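PDB 3I4G: SusD-like carbohydrate binding protein BF1063, which probably binds carbohydrate at the outer membrane of Bacteroides fragilis, as a SusD-family, probable lipoprotein that would present glycans for uptake. Local coordinates for residues 92-96 / 140-144; 45-49 / 131-136; 80-84 / 513-517. The contacts are given in a common frame with arbitrary orientation. Where two conformers were deposited one is given. Residues are numbered along the deposited sequence.

Contact 1: 92-96 / 140-144; sequences WETSY and FKNVP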
loop_
_atom_site.group_PDB
_atom_site.type_symbol
_atom_site.label_atom_id
_atom_site.label_comp_id
_atom_site.label_asym_id
_atom_site.label_seq_id
_atom_site.Cartn_x
_atom_site.Cartn_y
_atom_site.Cartn_z
ATOM N N TRP A 92 -4.383 -10.775 11.455
ATOM C CA TRP A 92 -3.706 -11.695 12.365
ATOM C C TRP A 92 -3.769 -13.148 11.874
ATOM O O TRP A 92 -2.731 -13.862 11.781
ATOM C CB TRP A 92 -4.345 -11.619 13.740
ATOM C CG TRP A 92 -3.765 -12.547 14.777
ATOM C CD1 TRP A 92 -4.104 -13.843 14.991
ATOM C CD2 TRP A 92 -2.774 -12.220 15.779
ATOM N NE1 TRP A 92 -3.365 -14.358 16.043
ATOM C CE2 TRP A 92 -2.564 -13.376 16.553
ATOM C CE3 TRP A 92 -2.071 -11.060 16.103
ATOM C CZ2 TRP A 92 -1.666 -13.395 17.635
ATOM C CZ3 TRP A 92 -1.167 -11.101 17.164
ATOM C CH2 TRP A 92 -0.991 -12.255 17.910
ATOM N N GLU A 93 -4.963 -13.639 11.607
ATOM C CA GLU A 93 -5.073 -15.047 11.268
ATOM C C GLU A 93 -4.447 -15.361 9.910
ATOM O O GLU A 93 -3.769 -16.390 9.789
ATOM C CB GLU A 93 -6.514 -15.490 11.309
ATOM C CG GLU A 93 -7.336 -15.018 10.178
ATOM C CD GLU A 93 -8.801 -15.318 10.382
ATOM O OE1 GLU A 93 -9.169 -15.877 11.443
ATOM O OE2 GLU A 93 -9.594 -14.990 9.466
ATOM N N THR A 94 -4.617 -14.512 8.901
ATOM C CA THR A 94 -3.991 -14.828 7.623
ATOM C C THR A 94 -2.469 -14.826 7.780
ATOM O O THR A 94 -1.769 -15.656 7.148
ATOM C CB THR A 94 -4.429 -13.896 6.491
ATOM O OG1 THR A 94 -4.053 -12.549 6.795
ATOM C CG2 THR A 94 -5.935 -14.002 6.251
ATOM N N SER A 95 -1.928 -13.952 8.616
ATOM C CA SER A 95 -0.478 -13.933 8.861
ATOM C C SER A 95 -0.012 -15.242 9.448
ATOM O O SER A 95 0.917 -15.870 8.950
ATOM C CB SER A 95 -0.098 -12.812 9.815
ATOM O OG SER A 95 -0.426 -11.514 9.290
ATOM N N TYR A 96 -0.636 -15.645 10.546
ATOM C CA TYR A 96 -0.208 -16.861 11.258
ATOM C C TYR A 96 -0.523 -18.110 10.469
ATOM O O TYR A 96 0.190 -19.122 10.602
ATOM C CB TYR A 96 -0.745 -16.857 12.709
ATOM C CG TYR A 96 0.109 -15.998 13.611
ATOM C CD1 TYR A 96 1.396 -16.389 13.938
ATOM C CD2 TYR A 96 -0.337 -14.777 14.111
ATOM C CE1 TYR A 96 2.230 -15.589 14.750
ATOM C CE2 TYR A 96 0.446 -13.996 14.922
ATOM C CZ TYR A 96 1.738 -14.403 15.244
ATOM O OH TYR A 96 2.530 -13.634 16.084
ATOM N N PHE A 140 0.796 -4.764 15.287
ATOM C CA PHE A 140 0.591 -5.354 16.608
ATOM C C PHE A 140 1.845 -5.219 17.496
ATOM O O PHE A 140 1.752 -5.204 18.719
ATOM C CB PHE A 140 0.237 -6.831 16.482
ATOM C CG PHE A 140 -1.040 -7.123 15.746
ATOM C CD1 PHE A 140 -2.273 -7.025 16.374
ATOM C CD2 PHE A 140 -1.014 -7.547 14.431
ATOM C CE1 PHE A 140 -3.435 -7.353 15.725
ATOM C CE2 PHE A 140 -2.201 -7.854 13.773
ATOM C CZ PHE A 140 -3.398 -7.799 14.458
ATOM N N LYS A 141 3.020 -5.183 16.871
ATOM C CA LYS A 141 4.319 -4.913 17.499
ATOM C C LYS A 141 4.902 -6.055 18.307
ATOM O O LYS A 141 5.950 -6.563 17.924
ATOM C CB LYS A 141 4.299 -3.603 18.308
ATOM C CG LYS A 141 3.925 -2.427 17.388
ATOM C CD LYS A 141 4.271 -1.115 17.924
ATOM C CE LYS A 141 3.940 -0.061 16.880
ATOM N NZ LYS A 141 4.262 1.286 17.382
ATOM N N ASN A 142 4.257 -6.449 19.401
ATOM C CA ASN A 142 4.788 -7.474 20.303
ATOM C C ASN A 142 3.885 -8.678 20.136
ATOM O O ASN A 142 2.754 -8.666 20.576
ATOM C CB ASN A 142 4.796 -6.933 21.726
ATOM C CG ASN A 142 5.428 -5.568 21.806
ATOM O OD1 ASN A 142 6.557 -5.360 21.373
ATOM N ND2 ASN A 142 4.681 -4.599 22.370
ATOM N N VAL A 143 4.389 -9.706 19.475
ATOM C CA VAL A 143 3.588 -10.871 19.094
ATOM C C VAL A 143 4.429 -12.129 19.199
ATOM O O VAL A 143 5.667 -12.068 19.278
ATOM C CB VAL A 143 3.041 -10.727 17.635
ATOM C CG1 VAL A 143 2.168 -9.442 17.494
ATOM C CG2 VAL A 143 4.165 -10.722 16.609
ATOM N N PRO A 144 3.803 -13.310 19.224
ATOM C CA PRO A 144 4.602 -14.532 19.227
ATOM C C PRO A 144 5.446 -14.720 17.978
ATOM O O PRO A 144 4.958 -14.526 16.842
ATOM C CB PRO A 144 3.552 -15.648 19.305
ATOM C CG PRO A 144 2.381 -14.968 19.982
ATOM C CD PRO A 144 2.362 -13.595 19.399
#
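In the helical SusD-like N-terminal region, a buried, largely aromatic contact joins one face of helix 86-109 to the loop by which the chain leaves helix 116-139, the next helix along. Trp-92 and Tyr-96, one helical turn apart and joined by the backbone hydrogen bond from Tyr-96 N to Trp-92 O (3.0 Å), supply the helix side. The six-membered ring of Trp-92 points its edge at the face of Phe-140 in a T-shaped pair, with centroids 5.1 Å apart and planes at 82°. Further along the same indole, CZ3 of Trp-92 meets CG1 of Val-143 at 3.7 Å and CH2 of Trp-92 meets CD of Pro-144 at 3.9 Å. Tyr-96 adds the polar anchor: its OH donates to the carbonyl O of Pro-144 at 2.7 Å. The positive phi of Lys-141 breaks the helical path, and the chain then returns Val-143 and Pro-144 to these rings. Around the contact, Tyr-96 also packs on Tyr-133 and Leu-136 of helix 116-139, while Val-143 reaches Ile-166 of helix 163-180.

Contact 2: 45-49 / 131-136; sequences SDWWS and TQYFYL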
loop_
_atom_site.group_PDB
_atom_site.type_symbol
_atom_site.label_atom_id
_atom_site.label_comp_id
_atom_site.label_asym_id
_atom_site.label_seq_id
_atom_site.Cartn_x
_atom_site.Cartn_y
_atom_site.Cartn_z
ATOM N N SER A 45 -7.589 -10.412 2.767
ATOM C CA SER A 45 -7.194 -11.801 2.754
ATOM C C SER A 45 -5.692 -11.955 2.889
ATOM O O SER A 45 -5.199 -13.068 3.068
ATOM C CB SER A 45 -7.659 -12.518 1.485
ATOM O OG SER A 45 -7.089 -11.948 0.344
ATOM N N ASP A 46 -4.959 -10.853 2.788
ATOM C CA ASP A 46 -3.507 -10.836 2.876
ATOM C C ASP A 46 -3.045 -9.410 2.996
ATOM O O ASP A 46 -3.768 -8.517 2.592
ATOM C CB ASP A 46 -2.867 -11.412 1.617
ATOM C CG ASP A 46 -1.407 -11.660 1.806
ATOM O OD1 ASP A 46 -1.114 -12.524 2.654
ATOM O OD2 ASP A 46 -0.561 -10.993 1.167
ATOM N N TRP A 47 -1.837 -9.179 3.512
ATOM C CA TRP A 47 -1.278 -7.846 3.503
ATOM C C TRP A 47 -1.178 -7.281 2.089
ATOM O O TRP A 47 -1.095 -6.057 1.934
ATOM C CB TRP A 47 0.130 -7.854 4.124
ATOM C CG TRP A 47 0.109 -8.326 5.553
ATOM C CD1 TRP A 47 0.470 -9.556 6.017
ATOM C CD2 TRP A 47 -0.377 -7.598 6.689
ATOM N NE1 TRP A 47 0.257 -9.627 7.387
ATOM C CE2 TRP A 47 -0.245 -8.428 7.811
ATOM C CE3 TRP A 47 -0.829 -6.287 6.873
ATOM C CZ2 TRP A 47 -0.597 -8.005 9.083
ATOM C CZ3 TRP A 47 -1.147 -5.869 8.162
ATOM C CH2 TRP A 47 -1.050 -6.733 9.227
ATOM N N TRP A 48 -1.165 -8.132 1.064
ATOM C CA TRP A 48 -1.006 -7.685 -0.314
ATOM C C TRP A 48 -2.268 -7.801 -1.147
ATOM O O TRP A 48 -2.224 -7.518 -2.329
ATOM C CB TRP A 48 0.114 -8.455 -1.011
ATOM C CG TRP A 48 1.428 -8.332 -0.295
ATOM C CD1 TRP A 48 1.910 -7.234 0.342
ATOM C CD2 TRP A 48 2.445 -9.346 -0.151
ATOM N NE1 TRP A 48 3.147 -7.493 0.861
ATOM C CE2 TRP A 48 3.490 -8.785 0.589
ATOM C CE3 TRP A 48 2.547 -10.665 -0.551
ATOM C CZ2 TRP A 48 4.622 -9.494 0.930
ATOM C CZ3 TRP A 48 3.670 -11.375 -0.214
ATOM C CH2 TRP A 48 4.684 -10.807 0.537
ATOM N N SER A 49 -3.381 -8.232 -0.557
ATOM C CA SER A 49 -4.641 -8.304 -1.296
ATOM C C SER A 49 -5.180 -6.891 -1.514
ATOM O O SER A 49 -4.682 -5.914 -0.927
ATOM C CB SER A 49 -5.671 -9.164 -0.578
ATOM O OG SER A 49 -6.259 -8.501 0.539
ATOM N N THR A 131 8.043 -11.597 5.712
ATOM C CA THR A 131 7.138 -10.504 5.412
ATOM C C THR A 131 5.960 -10.506 6.375
ATOM O O THR A 131 5.497 -9.450 6.764
ATOM C CB THR A 131 6.588 -10.466 3.975
ATOM O OG1 THR A 131 5.774 -11.614 3.701
ATOM C CG2 THR A 131 7.683 -10.291 2.934
ATOM N N GLN A 132 5.480 -11.662 6.800
ATOM C CA GLN A 132 4.344 -11.679 7.721
ATOM C C GLN A 132 4.728 -11.090 9.054
ATOM O O GLN A 132 3.962 -10.315 9.615
ATOM C CB GLN A 132 3.816 -13.112 7.888
ATOM C CG GLN A 132 3.466 -13.799 6.575
ATOM C CD GLN A 132 2.484 -13.014 5.740
ATOM O OE1 GLN A 132 1.281 -13.056 5.985
ATOM N NE2 GLN A 132 2.993 -12.303 4.722
ATOM N N TYR A 133 5.900 -11.452 9.581
ATOM C CA TYR A 133 6.366 -10.879 10.831
ATOM C C TYR A 133 6.636 -9.368 10.677
ATOM O O TYR A 133 6.432 -8.628 11.610
ATOM C CB TYR A 133 7.588 -11.642 11.366
ATOM C CG TYR A 133 7.177 -12.947 11.971
ATOM C CD1 TYR A 133 6.441 -12.966 13.136
ATOM C CD2 TYR A 133 7.478 -14.163 11.360
ATOM C CE1 TYR A 133 6.025 -14.150 13.690
ATOM C CE2 TYR A 133 7.095 -15.365 11.936
ATOM C CZ TYR A 133 6.358 -15.340 13.089
ATOM O OH TYR A 133 5.905 -16.536 13.715
ATOM N N PHE A 134 7.089 -8.923 9.504
ATOM C CA PHE A 134 7.308 -7.514 9.242
ATOM C C PHE A 134 6.016 -6.728 9.413
ATOM O O PHE A 134 6.004 -5.697 10.097
ATOM C CB PHE A 134 7.894 -7.335 7.815
ATOM C CG PHE A 134 7.815 -5.924 7.312
ATOM C CD1 PHE A 134 8.772 -4.992 7.632
ATOM C CD2 PHE A 134 6.740 -5.521 6.544
ATOM C CE1 PHE A 134 8.665 -3.706 7.219
ATOM C CE2 PHE A 134 6.627 -4.221 6.108
ATOM C CZ PHE A 134 7.597 -3.317 6.462
ATOM N N TYR A 135 4.948 -7.195 8.818
ATOM C CA TYR A 135 3.672 -6.512 8.974
ATOM C C TYR A 135 3.076 -6.674 10.393
ATOM O O TYR A 135 2.591 -5.712 10.969
ATOM C CB TYR A 135 2.681 -6.961 7.902
ATOM C CG TYR A 135 3.030 -6.556 6.503
ATOM C CD1 TYR A 135 2.911 -5.234 6.108
ATOM C CD2 TYR A 135 3.428 -7.476 5.557
ATOM C CE1 TYR A 135 3.247 -4.856 4.821
ATOM C CE2 TYR A 135 3.769 -7.108 4.285
ATOM C CZ TYR A 135 3.680 -5.784 3.933
ATOM O OH TYR A 135 3.993 -5.409 2.647
ATOM N N LEU A 136 3.148 -7.867 10.977
ATOM C CA LEU A 136 2.714 -8.008 12.370
ATOM C C LEU A 136 3.444 -7.050 13.292
ATOM O O LEU A 136 2.850 -6.409 14.164
ATOM C CB LEU A 136 2.893 -9.438 12.833
ATOM C CG LEU A 136 1.988 -10.501 12.219
ATOM C CD1 LEU A 136 2.533 -11.861 12.567
ATOM C CD2 LEU A 136 0.564 -10.329 12.699
HETATM O O HOH W 1 1.674 -10.753 2.762
HETATM O O HOH W 2 -1.395 -12.195 5.327
#
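At the apolar centre Trp-47 lies against Tyr-135, the indole five-membered ring and the phenol ring forming an offset stack with centroids 4.4 Å apart and planes at 13°. The overlap is reciprocal: CB of Trp-47 sits 3.8 Å from the centroid of the Tyr-135 ring, and CB of Tyr-135 sits 3.4 Å from the centroid of the Trp-47 five-membered ring, so each ring carries a CH-pi contact from the other residue. Tyr-91 stacks on Trp-47 as well, and Phe-203 of helix 197-211 packs on Tyr-135. Trp-48 completes the aromatic cluster obliquely, its CE2 lying 4.1 Å from CE2 of Tyr-135, and its NE1 donates to the OH of Tyr-135 at 2.9 Å.

Outward from the rings, the type I turn from Asp-46 to Ser-49 brings both tryptophans to Tyr-135. Asp-46 OD2 accepts from Trp-48 N at 2.9 Å, an Asx turn. The same OD2 reaches Gln-132 NE2 through one water, at 2.8 Å to each, and a second water donates to Asp-46 OD1 (2.7 Å) and Gln-132 OE1 (2.9 Å). Gln-132 NE2 also donates to Thr-131 OG1 at 3.0 Å, Thr-131 OG1 hydrogen-bonds to Leu-128 O, and Asp-46 OD1 forms a salt bridge with Arg-98. The indole NH of Trp-47 is taken by Ser-95.

The chemistry implies a loop held to helix 116-139, in the helical, probably TPR-like N-terminal part of the SusD fold, by stacked rings and an indole-to-phenol hydrogen bond; the buried Asp-46 carboxylate is satisfied by water, Arg-98 and the turn, the Gln-132 amide by water and Thr-131.

Contact 3: 80-84 / 513-517; sequences NLTAD and WPIPQ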
loop_
_atom_site.group_PDB
_atom_site.type_symbol
_atom_site.label_atom_id
_atom_site.label_comp_id
_atom_site.label_asym_id
_atom_site.label_seq_id
_atom_site.Cartn_x
_atom_site.Cartn_y
_atom_site.Cartn_z
ATOM N N ASN A 80 -11.408 4.521 17.428
ATOM C CA ASN A 80 -12.444 3.595 17.875
ATOM C C ASN A 80 -12.054 2.143 17.756
ATOM O O ASN A 80 -12.941 1.266 17.796
ATOM C CB ASN A 80 -13.732 3.889 17.095
ATOM C CG ASN A 80 -14.423 5.166 17.568
ATOM O OD1 ASN A 80 -14.466 5.453 18.761
ATOM N ND2 ASN A 80 -15.018 5.893 16.648
ATOM N N LEU A 81 -10.766 1.846 17.679
ATOM C CA LEU A 81 -10.351 0.436 17.579
ATOM C C LEU A 81 -10.433 -0.275 18.912
ATOM O O LEU A 81 -9.860 0.177 19.905
ATOM C CB LEU A 81 -8.919 0.345 17.059
ATOM C CG LEU A 81 -8.336 -1.050 16.836
ATOM C CD1 LEU A 81 -9.203 -1.885 15.915
ATOM C CD2 LEU A 81 -6.943 -0.896 16.282
ATOM N N THR A 82 -11.105 -1.428 18.899
ATOM C CA THR A 82 -11.188 -2.315 20.038
ATOM C C THR A 82 -10.733 -3.718 19.629
ATOM O O THR A 82 -10.660 -4.032 18.447
ATOM C CB THR A 82 -12.614 -2.361 20.627
ATOM O OG1 THR A 82 -13.543 -2.745 19.628
ATOM C CG2 THR A 82 -13.024 -0.994 21.172
ATOM N N ALA A 83 -10.416 -4.552 20.619
ATOM C CA ALA A 83 -9.788 -5.830 20.350
ATOM C C ALA A 83 -10.647 -6.843 19.642
ATOM O O ALA A 83 -10.091 -7.789 19.076
ATOM C CB ALA A 83 -9.189 -6.438 21.652
ATOM N N ASP A 84 -11.966 -6.647 19.630
ATOM C CA ASP A 84 -12.875 -7.546 18.926
ATOM C C ASP A 84 -13.081 -7.164 17.454
ATOM O O ASP A 84 -13.951 -7.725 16.769
ATOM C CB ASP A 84 -14.234 -7.622 19.633
ATOM C CG ASP A 84 -14.932 -6.308 19.698
ATOM O OD1 ASP A 84 -14.349 -5.270 19.259
ATOM O OD2 ASP A 84 -16.103 -6.301 20.152
ATOM N N TRP A 513 -1.995 -1.820 17.360
ATOM C CA TRP A 513 -3.256 -2.550 17.320
ATOM C C TRP A 513 -3.229 -3.541 18.488
ATOM O O TRP A 513 -2.204 -4.160 18.727
ATOM C CB TRP A 513 -3.417 -3.343 16.034
ATOM C CG TRP A 513 -3.415 -2.576 14.751
ATOM C CD1 TRP A 513 -3.426 -1.227 14.560
ATOM C CD2 TRP A 513 -3.523 -3.159 13.454
ATOM N NE1 TRP A 513 -3.458 -0.938 13.207
ATOM C CE2 TRP A 513 -3.536 -2.116 12.505
ATOM C CE3 TRP A 513 -3.623 -4.481 13.007
ATOM C CZ2 TRP A 513 -3.603 -2.366 11.146
ATOM C CZ3 TRP A 513 -3.649 -4.724 11.694
ATOM C CH2 TRP A 513 -3.659 -3.682 10.765
ATOM N N PRO A 514 -4.369 -3.719 19.192
ATOM C CA PRO A 514 -4.428 -4.720 20.264
ATOM C C PRO A 514 -4.402 -6.140 19.696
ATOM O O PRO A 514 -4.791 -6.376 18.549
ATOM C CB PRO A 514 -5.769 -4.451 20.916
ATOM C CG PRO A 514 -6.611 -3.925 19.783
ATOM C CD PRO A 514 -5.659 -3.069 18.954
ATOM N N ILE A 515 -3.935 -7.093 20.496
ATOM C CA ILE A 515 -4.028 -8.468 20.136
ATOM C C ILE A 515 -5.519 -8.814 19.991
ATOM O O ILE A 515 -6.314 -8.420 20.832
ATOM C CB ILE A 515 -3.418 -9.345 21.258
ATOM C CG1 ILE A 515 -1.934 -9.067 21.513
ATOM C CG2 ILE A 515 -3.595 -10.839 20.914
ATOM C CD1 ILE A 515 -1.033 -9.314 20.342
ATOM N N PRO A 516 -5.897 -9.546 18.936
ATOM C CA PRO A 516 -7.312 -9.849 18.801
ATOM C C PRO A 516 -7.889 -10.537 20.041
ATOM O O PRO A 516 -7.243 -11.390 20.644
ATOM C CB PRO A 516 -7.353 -10.770 17.579
ATOM C CG PRO A 516 -6.144 -10.370 16.778
ATOM C CD PRO A 516 -5.120 -10.042 17.796
ATOM N N GLN A 517 -9.119 -10.167 20.373
ATOM C CA GLN A 517 -9.759 -10.616 21.607
ATOM C C GLN A 517 -9.815 -12.132 21.704
ATOM O O GLN A 517 -9.608 -12.684 22.799
ATOM C CB GLN A 517 -11.183 -10.058 21.718
ATOM C CG GLN A 517 -11.837 -10.280 23.055
ATOM C CD GLN A 517 -11.120 -9.549 24.154
ATOM O OE1 GLN A 517 -10.946 -8.320 24.074
ATOM N NE2 GLN A 517 -10.711 -10.285 25.198
#
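Two stretches of irregular chain run roughly alongside each other, their end-to-end directions 24° apart, and the ring of Pro-514 is the bump that wedges between Leu-81 and Ala-83: its CD lies 3.7 Å from CD2 of Leu-81 and its CG 3.7 Å from CA of Ala-83. CD2 of Leu-81 fills the angle between Pro-514 and Trp-513, 3.9 Å from CD1 of Trp-513. Ala-83 drops its methyl into the hollow lined by the Pro-514 ring, the carbonyl of Ile-515 and the side chain of Gln-517: its CB lies 3.6 Å from O of Ile-515 and 3.5 Å from OE1 of Gln-517, whose NE2 is hydrogen-bonded to OD1 of Asn-521. Gln-517 N donates to Ala-83 O at 2.9 Å, and CA of the N-cap residue Pro-516 brings a CH...O contact to the same oxygen at 3.5 Å. Such loop-to-loop packing of distant chain parts sets a stretch near the C-terminus, in the SusD-family region, on the loop leading into helix 86-109 in the SusD-like N-terminal region.

The three contacts touch one another, with centres 9 Å apart for contacts 1 and 2, 12 Å for contacts 1 and 3 and 17 Å for contacts 2 and 3. Contact 1 takes the loop that directly follows the helix of contact 2; Lys-141 N is 3.0 Å from Leu-136 O, and Ser-95 OG 2.8 Å from Trp-47 NE1, both probable hydrogen bonds. Contact 3 joins contact 1 through rings and prolines: Phe-140 CZ is 3.6 Å from Trp-513 CE3, and Trp-92 CE3 is 3.6 Å from Pro-516 CD. Trp-513 also touches contact 2, its CZ3 4.1 Å from Trp-47 CH2. Bound 1,2-ethanediol, probably from the crystallisation liquor, lies about 4 Å from the side chain of Pro-144, 3 Å from Asp-46 and 5 Å from Pro-514; this alone identifies no carbohydrate site.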